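Local coordinates for glycerol kinase, putative (Plasmodium falciparum, PDB 2W40), which catalyses the ATP-dependent phosphorylation of glycerol to sn-glycerol 3-phosphate, as a member of the FGGY kinase family, at the interface of chains A and B. Coordinates in Å, arbitrary orientation; residue numbers count along the deposited sequence, not the author numbering. Chains: chain A/B, Glycerol kinase, putative.

The interface of chains A and B. Residues chain A 372-374; chain B 39, 45, 320, 352-353.
A:Phe373 inserts its ring among B:Phe352, B:Tyr45 and B:Ser353, and forms the apolar centre of this patch between two copies of the kinase. The two-fold axis repeats the patch with chains exchanged; this dimer may not be the biological one. The methylene CB of B:Phe352, not its ring centre, sits over the middle of one face of the A:Phe373 ring, 3.5 Å from the centroid, as a CH-pi contact. The two phenylalanine side chains cross at about a right angle. With CG anti to the carbonyl carbon (chi1 -72°), the A:Phe373 ring is directed to B:Phe352 CB and B:Tyr45. CD2 of A:Phe373 lies in the plane of the B:Tyr45 ring, 3.9 Å from CD1 of B:Tyr45. CE2 of A:Phe373 is 3.8 Å from CB of B:Ser353. The sulfur SG of B:Cys39 touches CB of A:Phe373 and also lies over a face of B:Tyr45, near the rim.

Next to this, CA of A:Thr372 meets the B:Phe352 ring at its edge. B:Trp320 turns its CD1/NE1 edge to the chain A backbone, with the carbonyl O of A:Phe373 in the indole plane, 3.9 Å from CD1 of B:Trp320. CE1 of B:Phe352 covers the centre of one indole face, which may hold the two aromatic side chains in place.

A direct hydrogen bond runs from the side-chain amide ND2 of A:Asn374 to the carbonyl O of B:Cys39, 2.8 Å. It is nearly straight (173° at H). The acceptor lies in the amide plane, while the donor is tilted from the carbonyl plane.

Water 1 links the backbone N of A:Phe373 (3.1 Å) to the carbonyl O of B:Phe352 (2.7 Å).

The chain A residues lie at the start of the loop between strand 366-371 and helix 377-403. They meet chain B loops and helix 315-323.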
# COMPACT_ATOMS: atom_id res chain seq x y z
N THR A 372 5.68 -8.38 -2.53
CA THR A 372 6.96 -8.95 -2.19
C THR A 372 7.99 -7.89 -2.37
O THR A 372 7.68 -6.78 -2.79
CB THR A 372 7.31 -10.16 -3.08
OG1 THR A 372 7.28 -9.79 -4.51
CG2 THR A 372 6.34 -11.33 -2.81
N PHE A 373 9.26 -8.16 -2.06
CA PHE A 373 10.28 -7.14 -2.25
C PHE A 373 10.47 -6.77 -3.73
O PHE A 373 10.92 -5.72 -4.05
CB PHE A 373 11.61 -7.61 -1.67
CG PHE A 373 11.67 -7.63 -0.19
CD1 PHE A 373 11.42 -6.46 0.59
CD2 PHE A 373 11.93 -8.85 0.47
CE1 PHE A 373 11.48 -6.50 1.99
CE2 PHE A 373 11.98 -8.89 1.87
CZ PHE A 373 11.72 -7.76 2.59
N ASN A 374 10.09 -7.66 -4.61
CA ASN A 374 10.10 -7.38 -6.06
C ASN A 374 9.03 -6.35 -6.55
O ASN A 374 9.15 -5.67 -7.60
CB ASN A 374 9.88 -8.71 -6.81
CG ASN A 374 9.74 -8.51 -8.33
OD1 ASN A 374 8.60 -8.58 -8.88
ND2 ASN A 374 10.85 -8.26 -9.00
N CYS B 39 16.35 -8.23 -6.39
CA CYS B 39 15.02 -8.87 -6.23
C CYS B 39 14.34 -8.89 -7.60
O CYS B 39 13.43 -8.06 -7.84
CB CYS B 39 14.17 -8.16 -5.19
SG CYS B 39 14.97 -7.89 -3.56
N TYR B 45 15.88 -13.12 -3.87
CA TYR B 45 16.70 -12.14 -3.18
C TYR B 45 18.13 -12.66 -3.24
O TYR B 45 18.48 -13.68 -2.63
CB TYR B 45 16.24 -11.95 -1.75
CG TYR B 45 16.53 -10.60 -1.13
CD1 TYR B 45 15.55 -9.80 -0.53
CD2 TYR B 45 17.84 -10.12 -1.12
CE1 TYR B 45 15.91 -8.58 0.16
CE2 TYR B 45 18.22 -8.95 -0.48
CZ TYR B 45 17.24 -8.18 0.18
OH TYR B 45 17.52 -7.04 0.79
N TRP B 320 12.28 -0.75 1.34
CA TRP B 320 11.24 -0.90 0.35
C TRP B 320 10.40 0.40 0.19
O TRP B 320 10.11 0.87 -0.92
CB TRP B 320 10.39 -2.10 0.61
CG TRP B 320 9.35 -2.38 -0.42
CD1 TRP B 320 9.46 -3.22 -1.50
CD2 TRP B 320 8.02 -1.88 -0.42
NE1 TRP B 320 8.28 -3.23 -2.20
CE2 TRP B 320 7.37 -2.45 -1.54
CE3 TRP B 320 7.30 -1.06 0.44
CZ2 TRP B 320 6.07 -2.17 -1.83
CZ3 TRP B 320 5.97 -0.75 0.10
CH2 TRP B 320 5.38 -1.34 -0.97
N PHE B 352 6.84 -9.22 3.36
CA PHE B 352 7.33 -9.21 1.98
C PHE B 352 7.98 -10.55 1.62
O PHE B 352 7.89 -11.01 0.46
CB PHE B 352 8.29 -8.12 1.70
CG PHE B 352 7.74 -6.75 1.76
CD1 PHE B 352 7.04 -6.22 0.72
CD2 PHE B 352 7.90 -5.95 2.94
CE1 PHE B 352 6.52 -4.97 0.77
CE2 PHE B 352 7.39 -4.75 2.99
CZ PHE B 352 6.67 -4.26 1.91
N SER B 353 8.67 -11.15 2.59
CA SER B 353 9.25 -12.52 2.41
C SER B 353 8.57 -13.55 3.30
O SER B 353 9.19 -14.47 3.79
CB SER B 353 10.74 -12.46 2.48
OG SER B 353 11.11 -12.14 3.72
O HOH W 1 10.04 -10.97 -1.16